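Local structure of isomaltodextranase (Arthrobacter globiformis, 5AWO) at residues A179-R188 against W232-M241; E85-G94 against H131-V142. The protein hydrolyses (1->6)-alpha-D-glucosidic linkages in polysaccharides, releasing successive isomaltose units from the non-reducing ends of the chains. All coordinates share one frame; numbering follows the deposited sequence.

Contact 1 of 2, residues A179-R188 against W232-M241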
# COMPACT_ATOMS: atom_id res chain seq x y z
N ALA A 179 -15.06 10.47 -23.09
CA ALA A 179 -13.97 9.72 -22.44
C ALA A 179 -14.24 9.50 -20.96
O ALA A 179 -14.08 8.37 -20.46
CB ALA A 179 -12.66 10.42 -22.64
N LYS A 180 -14.63 10.54 -20.25
CA LYS A 180 -14.89 10.38 -18.81
C LYS A 180 -15.97 9.35 -18.55
O LYS A 180 -15.85 8.49 -17.66
CB LYS A 180 -15.23 11.72 -18.15
CG LYS A 180 -15.42 11.66 -16.63
CD LYS A 180 -15.63 13.04 -16.00
CE LYS A 180 -15.83 13.00 -14.49
NZ LYS A 180 -15.84 14.40 -13.93
N GLU A 181 -17.07 9.45 -19.28
CA GLU A 181 -18.18 8.53 -19.10
C GLU A 181 -17.74 7.09 -19.38
O GLU A 181 -18.17 6.17 -18.71
CB GLU A 181 -19.36 8.93 -20.02
CG GLU A 181 -20.05 10.24 -19.62
CD GLU A 181 -19.52 11.46 -20.32
OE1 GLU A 181 -18.37 11.49 -20.81
OE2 GLU A 181 -20.30 12.49 -20.37
N TYR A 182 -16.91 6.92 -20.40
CA TYR A 182 -16.39 5.58 -20.73
C TYR A 182 -15.53 5.03 -19.58
O TYR A 182 -15.80 3.94 -19.09
CB TYR A 182 -15.58 5.63 -22.02
CG TYR A 182 -14.92 4.32 -22.32
CD1 TYR A 182 -15.57 3.32 -23.04
CD2 TYR A 182 -13.62 4.06 -21.89
CE1 TYR A 182 -14.95 2.11 -23.34
CE2 TYR A 182 -12.99 2.85 -22.19
CZ TYR A 182 -13.66 1.88 -22.89
OH TYR A 182 -13.05 0.68 -23.24
N VAL A 183 -14.56 5.82 -19.13
CA VAL A 183 -13.64 5.36 -18.08
C VAL A 183 -14.40 5.09 -16.78
O VAL A 183 -14.25 4.02 -16.14
CB VAL A 183 -12.50 6.37 -17.85
CG1 VAL A 183 -11.65 6.00 -16.63
CG2 VAL A 183 -11.62 6.47 -19.08
N GLN A 184 -15.22 6.06 -16.37
CA GLN A 184 -15.93 5.88 -15.12
C GLN A 184 -16.94 4.76 -15.18
O GLN A 184 -17.11 4.01 -14.22
CB GLN A 184 -16.57 7.18 -14.67
CG GLN A 184 -15.54 8.23 -14.38
CD GLN A 184 -16.06 9.38 -13.56
OE1 GLN A 184 -17.10 9.97 -13.89
NE2 GLN A 184 -15.35 9.74 -12.51
N GLY A 185 -17.64 4.63 -16.31
CA GLY A 185 -18.51 3.50 -16.52
C GLY A 185 -17.80 2.15 -16.45
O GLY A 185 -18.39 1.17 -15.99
N TYR A 186 -16.56 2.09 -16.95
CA TYR A 186 -15.77 0.83 -16.93
C TYR A 186 -15.44 0.42 -15.50
O TYR A 186 -15.61 -0.73 -15.10
CB TYR A 186 -14.48 0.95 -17.75
CG TYR A 186 -14.13 -0.28 -18.58
CD1 TYR A 186 -14.54 -1.54 -18.21
CD2 TYR A 186 -13.39 -0.14 -19.75
CE1 TYR A 186 -14.25 -2.65 -18.98
CE2 TYR A 186 -13.08 -1.23 -20.54
CZ TYR A 186 -13.53 -2.49 -20.17
OH TYR A 186 -13.29 -3.59 -20.98
N VAL A 187 -15.01 1.41 -14.72
CA VAL A 187 -14.67 1.21 -13.32
C VAL A 187 -15.93 0.77 -12.54
O VAL A 187 -15.91 -0.21 -11.81
CB VAL A 187 -13.99 2.44 -12.74
CG1 VAL A 187 -13.80 2.30 -11.25
CG2 VAL A 187 -12.65 2.67 -13.43
N ARG A 188 -17.02 1.51 -12.73
CA ARG A 188 -18.28 1.11 -12.07
C ARG A 188 -18.86 -0.21 -12.54
O ARG A 188 -19.48 -0.92 -11.76
CB ARG A 188 -19.32 2.22 -12.16
CG ARG A 188 -18.96 3.47 -11.39
CD ARG A 188 -20.14 4.38 -11.10
NE ARG A 188 -19.73 5.65 -10.50
CZ ARG A 188 -19.53 6.79 -11.17
NH1 ARG A 188 -19.71 6.89 -12.48
NH2 ARG A 188 -19.16 7.88 -10.50
N TRP A 232 -10.36 10.32 -12.58
CA TRP A 232 -11.63 9.72 -12.96
C TRP A 232 -11.82 8.34 -12.33
O TRP A 232 -12.89 7.96 -11.86
CB TRP A 232 -11.70 9.56 -14.47
CG TRP A 232 -11.81 10.84 -15.26
CD1 TRP A 232 -12.11 12.09 -14.78
CD2 TRP A 232 -11.61 10.98 -16.66
NE1 TRP A 232 -12.14 12.99 -15.83
CE2 TRP A 232 -11.84 12.33 -16.99
CE3 TRP A 232 -11.30 10.09 -17.68
CZ2 TRP A 232 -11.75 12.80 -18.30
CZ3 TRP A 232 -11.19 10.57 -18.99
CH2 TRP A 232 -11.43 11.90 -19.27
N ILE A 233 -10.74 7.54 -12.37
CA ILE A 233 -10.75 6.18 -11.81
C ILE A 233 -11.03 6.19 -10.29
O ILE A 233 -11.86 5.44 -9.79
CB ILE A 233 -9.41 5.47 -12.14
CG1 ILE A 233 -9.27 5.24 -13.66
CG2 ILE A 233 -9.26 4.18 -11.38
CD1 ILE A 233 -7.86 4.89 -14.12
N ASN A 234 -10.31 7.07 -9.60
CA ASN A 234 -10.48 7.26 -8.16
C ASN A 234 -11.94 7.58 -7.83
O ASN A 234 -12.57 6.90 -7.04
CB ASN A 234 -9.54 8.40 -7.73
CG ASN A 234 -9.69 8.83 -6.30
OD1 ASN A 234 -10.36 8.22 -5.48
ND2 ASN A 234 -9.05 9.96 -6.02
N GLU A 235 -12.48 8.60 -8.49
CA GLU A 235 -13.86 8.98 -8.23
C GLU A 235 -14.84 7.83 -8.47
O GLU A 235 -15.76 7.58 -7.68
CB GLU A 235 -14.23 10.20 -9.08
CG GLU A 235 -15.67 10.66 -8.87
CD GLU A 235 -16.04 11.90 -9.69
OE1 GLU A 235 -15.76 11.93 -10.90
OE2 GLU A 235 -16.63 12.84 -9.12
N ALA A 236 -14.68 7.12 -9.59
CA ALA A 236 -15.56 6.04 -9.93
C ALA A 236 -15.43 4.82 -9.01
O ALA A 236 -16.40 4.09 -8.78
CB ALA A 236 -15.35 5.65 -11.37
N ALA A 237 -14.21 4.53 -8.54
CA ALA A 237 -14.02 3.41 -7.62
C ALA A 237 -14.67 3.72 -6.27
O ALA A 237 -15.17 2.83 -5.57
CB ALA A 237 -12.52 3.15 -7.42
N GLY A 238 -14.61 4.98 -5.88
CA GLY A 238 -15.15 5.38 -4.58
C GLY A 238 -14.57 4.57 -3.44
O GLY A 238 -13.40 4.20 -3.47
N GLU A 239 -15.39 4.29 -2.43
CA GLU A 239 -14.98 3.56 -1.24
C GLU A 239 -15.26 2.07 -1.33
O GLU A 239 -14.94 1.34 -0.40
CB GLU A 239 -15.72 4.14 -0.01
CG GLU A 239 -15.30 5.55 0.28
CD GLU A 239 -13.89 5.65 0.85
OE1 GLU A 239 -13.77 5.50 2.05
OE2 GLU A 239 -12.96 6.00 0.12
N ASP A 240 -15.88 1.61 -2.40
CA ASP A 240 -16.32 0.23 -2.48
C ASP A 240 -15.30 -0.69 -3.13
O ASP A 240 -15.31 -1.88 -2.88
CB ASP A 240 -17.69 0.11 -3.18
CG ASP A 240 -18.85 0.56 -2.27
OD1 ASP A 240 -18.62 1.40 -1.41
OD2 ASP A 240 -19.97 0.08 -2.42
N MET A 241 -14.45 -0.13 -3.98
CA MET A 241 -13.51 -0.92 -4.78
C MET A 241 -12.11 -0.34 -4.63
O MET A 241 -11.87 0.85 -4.76
CB MET A 241 -13.91 -0.94 -6.25
CG MET A 241 -13.11 -1.97 -7.05
SD MET A 241 -13.82 -2.27 -8.69
CE MET A 241 -13.43 -0.64 -9.35
O HOH W 1 -17.31 14.24 -11.65
O HOH W 2 -13.79 13.74 -12.21
O HOH W 3 -13.32 15.36 -14.68
O HOH W 4 -18.57 6.22 -7.72
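K180 lies over one face of the W232 indole. Its CB sits 3.6 Å from W232 CZ2, near the rim of the ring system. CG makes a CH-pi contact over the five-membered ring, 3.6 Å from its centroid; CD comes next to NE1, and CE lies between W232 CD1 and E235 OE1. With CG anti to the backbone N (chi1 -176°) and the rest extended, NZ is carried past the indole to three waters. Two lead on to E235 OE1, with which NZ forms only a long salt bridge of 3.9 Å, and the third is shared with W232 NE1. The indole is a knob among A179, K180, V183 and Q184. Beside it the Q184 amide spends NE2 twice: on E235 OE1 at 2.7 Å, and on W232 O at 3.1 Å, a carbonyl that also accepts from A236 N. Further along, V187 CG1 packs on A236 CB at 3.7 Å. Segments 179-188 and 232-237, from neighbouring TIM-barrel helices, thus cross at -41° around an apolar core of V183, V187, I233 and A236, flanked by the buried, satisfied Q184 amide; at the exposed rim, the hydrated K180 ammonium would probably stabilise the charge of E235.

Contact 2 of 2, residues E85-G94 against H131-V142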
# COMPACT_ATOMS: atom_id res chain seq x y z
N GLU A 85 -5.52 -9.64 -24.41
CA GLU A 85 -5.79 -9.19 -25.79
C GLU A 85 -6.87 -10.07 -26.44
O GLU A 85 -7.65 -9.58 -27.28
CB GLU A 85 -4.51 -9.05 -26.62
CG GLU A 85 -3.71 -7.81 -26.24
CD GLU A 85 -2.57 -7.50 -27.21
OE1 GLU A 85 -2.27 -8.37 -28.04
OE2 GLU A 85 -1.96 -6.40 -27.14
N GLY A 86 -6.98 -11.31 -26.01
CA GLY A 86 -8.00 -12.24 -26.48
C GLY A 86 -9.33 -12.17 -25.73
O GLY A 86 -10.18 -13.05 -25.87
N SER A 87 -9.51 -11.12 -24.92
CA SER A 87 -10.83 -10.81 -24.37
C SER A 87 -11.43 -9.69 -25.22
O SER A 87 -11.22 -8.51 -24.93
CB SER A 87 -10.70 -10.38 -22.91
OG SER A 87 -11.97 -10.16 -22.33
N SER A 88 -12.16 -10.07 -26.28
CA SER A 88 -12.67 -9.10 -27.25
C SER A 88 -14.16 -8.88 -27.17
O SER A 88 -14.63 -7.84 -27.64
CB SER A 88 -12.31 -9.53 -28.69
OG SER A 88 -13.11 -10.61 -29.16
N ARG A 89 -14.90 -9.83 -26.62
CA ARG A 89 -16.36 -9.66 -26.53
C ARG A 89 -16.67 -8.55 -25.54
O ARG A 89 -16.08 -8.53 -24.44
CB ARG A 89 -17.02 -10.95 -26.07
CG ARG A 89 -16.87 -12.11 -27.06
CD ARG A 89 -17.47 -13.41 -26.57
NE ARG A 89 -16.81 -13.93 -25.37
CZ ARG A 89 -16.98 -15.16 -24.87
NH1 ARG A 89 -17.77 -16.04 -25.48
NH2 ARG A 89 -16.32 -15.52 -23.77
N THR A 90 -17.58 -7.63 -25.90
CA THR A 90 -17.94 -6.55 -25.00
C THR A 90 -19.45 -6.33 -24.95
O THR A 90 -20.20 -6.80 -25.82
CB THR A 90 -17.26 -5.24 -25.40
OG1 THR A 90 -17.65 -4.86 -26.72
CG2 THR A 90 -15.73 -5.35 -25.30
N THR A 91 -19.87 -5.62 -23.92
CA THR A 91 -21.25 -5.14 -23.82
C THR A 91 -21.50 -4.13 -24.93
O THR A 91 -20.59 -3.70 -25.68
CB THR A 91 -21.52 -4.44 -22.48
OG1 THR A 91 -20.75 -3.23 -22.41
CG2 THR A 91 -21.17 -5.33 -21.29
N GLY A 92 -22.74 -3.68 -24.99
CA GLY A 92 -23.11 -2.62 -25.92
C GLY A 92 -22.38 -1.32 -25.68
O GLY A 92 -22.40 -0.45 -26.52
N ASN A 93 -21.68 -1.20 -24.54
CA ASN A 93 -20.91 0.00 -24.22
C ASN A 93 -19.40 -0.23 -24.21
O ASN A 93 -18.65 0.59 -23.73
CB ASN A 93 -21.36 0.59 -22.89
CG ASN A 93 -22.87 0.71 -22.79
OD1 ASN A 93 -23.50 0.07 -21.96
ND2 ASN A 93 -23.45 1.58 -23.62
N GLY A 94 -18.98 -1.36 -24.75
CA GLY A 94 -17.55 -1.63 -24.94
C GLY A 94 -16.81 -2.23 -23.78
O GLY A 94 -15.58 -2.22 -23.79
N HIS A 131 -10.91 -1.95 -26.67
CA HIS A 131 -10.59 -3.07 -27.56
C HIS A 131 -10.87 -2.72 -29.01
O HIS A 131 -11.91 -2.13 -29.32
CB HIS A 131 -11.35 -4.34 -27.19
CG HIS A 131 -10.66 -5.57 -27.66
ND1 HIS A 131 -10.60 -5.94 -28.99
CD2 HIS A 131 -9.86 -6.44 -27.00
CE1 HIS A 131 -9.88 -7.04 -29.10
NE2 HIS A 131 -9.40 -7.35 -27.91
N ARG A 132 -9.98 -3.12 -29.91
CA ARG A 132 -10.17 -2.88 -31.33
C ARG A 132 -11.51 -3.45 -31.83
O ARG A 132 -12.15 -2.84 -32.69
CB ARG A 132 -9.00 -3.48 -32.12
CG ARG A 132 -9.00 -3.18 -33.59
CD ARG A 132 -7.72 -3.74 -34.18
NE ARG A 132 -7.62 -3.55 -35.62
CZ ARG A 132 -6.51 -3.69 -36.33
NH1 ARG A 132 -5.37 -4.03 -35.74
NH2 ARG A 132 -6.52 -3.48 -37.65
N ALA A 133 -11.95 -4.57 -31.30
CA ALA A 133 -13.23 -5.17 -31.73
C ALA A 133 -14.41 -4.25 -31.38
O ALA A 133 -15.45 -4.24 -32.07
CB ALA A 133 -13.42 -6.54 -31.10
N ALA A 134 -14.30 -3.52 -30.28
CA ALA A 134 -15.37 -2.61 -29.91
C ALA A 134 -15.33 -1.37 -30.78
O ALA A 134 -16.38 -0.85 -31.17
CB ALA A 134 -15.28 -2.24 -28.43
N VAL A 135 -14.14 -0.86 -31.05
CA VAL A 135 -13.94 0.24 -31.99
C VAL A 135 -14.55 -0.08 -33.36
O VAL A 135 -15.18 0.79 -33.98
CB VAL A 135 -12.44 0.60 -32.10
CG1 VAL A 135 -12.16 1.48 -33.32
CG2 VAL A 135 -12.00 1.30 -30.82
N GLU A 136 -14.39 -1.31 -33.80
CA GLU A 136 -14.79 -1.75 -35.14
C GLU A 136 -16.28 -2.06 -35.24
O GLU A 136 -16.77 -2.31 -36.34
CB GLU A 136 -13.92 -2.94 -35.57
CG GLU A 136 -12.53 -2.46 -35.90
CD GLU A 136 -11.55 -3.57 -36.22
OE1 GLU A 136 -11.90 -4.75 -36.08
OE2 GLU A 136 -10.41 -3.23 -36.56
N ASP A 137 -17.00 -2.02 -34.13
CA ASP A 137 -18.44 -2.26 -34.11
C ASP A 137 -19.13 -0.93 -33.86
O ASP A 137 -19.25 -0.45 -32.73
CB ASP A 137 -18.79 -3.31 -33.05
CG ASP A 137 -20.26 -3.70 -33.07
OD1 ASP A 137 -21.09 -2.93 -33.57
OD2 ASP A 137 -20.59 -4.79 -32.57
N ALA A 138 -19.63 -0.34 -34.95
CA ALA A 138 -20.25 0.97 -34.92
C ALA A 138 -21.49 1.05 -34.03
O ALA A 138 -21.89 2.15 -33.66
CB ALA A 138 -20.62 1.38 -36.35
N SER A 139 -22.09 -0.09 -33.70
CA SER A 139 -23.28 -0.13 -32.85
C SER A 139 -22.96 0.16 -31.37
O SER A 139 -23.87 0.48 -30.59
CB SER A 139 -24.01 -1.48 -32.98
OG SER A 139 -23.43 -2.54 -32.22
N LYS A 140 -21.69 0.04 -30.99
CA LYS A 140 -21.33 0.23 -29.60
C LYS A 140 -21.11 1.70 -29.31
O LYS A 140 -20.41 2.39 -30.04
CB LYS A 140 -20.11 -0.60 -29.25
CG LYS A 140 -20.35 -2.09 -29.50
CD LYS A 140 -19.19 -2.92 -29.04
CE LYS A 140 -19.36 -4.41 -29.30
NZ LYS A 140 -20.12 -5.09 -28.24
N THR A 141 -21.68 2.16 -28.21
CA THR A 141 -21.64 3.55 -27.82
C THR A 141 -21.34 3.68 -26.34
O THR A 141 -21.55 2.75 -25.56
CB THR A 141 -22.98 4.28 -28.13
OG1 THR A 141 -24.05 3.57 -27.51
CG2 THR A 141 -23.24 4.30 -29.61
N VAL A 142 -20.87 4.85 -25.96
CA VAL A 142 -20.47 5.10 -24.57
C VAL A 142 -21.70 5.06 -23.65
O VAL A 142 -22.75 5.62 -23.99
CB VAL A 142 -19.72 6.44 -24.46
CG1 VAL A 142 -19.49 6.84 -23.00
CG2 VAL A 142 -18.40 6.36 -25.21
O HOH W 5 -18.92 -7.81 -28.47
O HOH W 6 -24.73 0.78 -27.82
O HOH W 7 -13.31 -1.54 -24.95
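H131, the N-cap of helix 132-135, and K140, which closes the type I turn 137-140 after it, grip the loop 85-94, which follows a strand of the TIM barrel. H131 uses both ring nitrogens: ND1 accepts from A133 N, while NE2 donates to E85 O at 2.9 Å in an essentially straight bond. Both partners lie in the ring plane, which should fix the rotation of the imidazole. Over one of its faces sits S88, with CA 3.8 Å from the ring centroid and CB near CE1; the hydroxyl of S88 is bonded to D101. Together with A133 CB against S88 and A134 CB against T90 OG1, this is the close-packed part, and L169 of strand 169-172 also touches H131.

In contrast to the buried H131 end, the K140 end is polar and wetter. The K140 side chain, extended as far as CE, passes G92 O and then turns at chi4 (-84°), with CD and CE close to T90 OG1. NZ reaches T90 OG1 at 2.9 Å and T91 O at 3.0 Å, with a weak bond to T90 O and a water that T90 N shares. T91 O also accepts from G94 N in the type I turn 91-94, the two donors arriving from opposite faces of the carbonyl plane. That ammonium therefore ties together a turn already braced by the ST turn of T91. Beyond it, T141 N donates to G92 O. G92 and S139 are exposed, and here one water joins G92 O, S139 O and T141 OG1. On the buried side another water links G94 O to H131 N. The pairing finishes at N93: its ND2 donates to T141 O at 3.0 Å, with the oxygen lying in the amide plane but the donor tilted 34° from the carbonyl plane.

How the contacts relate
Both segments of contact 2 precede those of contact 1 in the chain, and the two centres are 18 Å apart on the same side of the molecule. Both belong to the TIM-barrel part: contact 1 joins helices 179-192 and 223-237, which flank strand 197-200 in sequence, whereas contact 2 pairs the loop after strand 77-79 with the helix-and-strand excursion after strand 120-124. The E85 and I233 side chains are each about 11 Å from that of D201, the probable nucleophile, and A237 is about 6 Å from that of D262, the probable proton donor. Helix 179-192 is the bridge: V183 and V187 face 232-241, while V142 of segment 131-142 touches it, CG1 packing 3.6 Å from E181 CB.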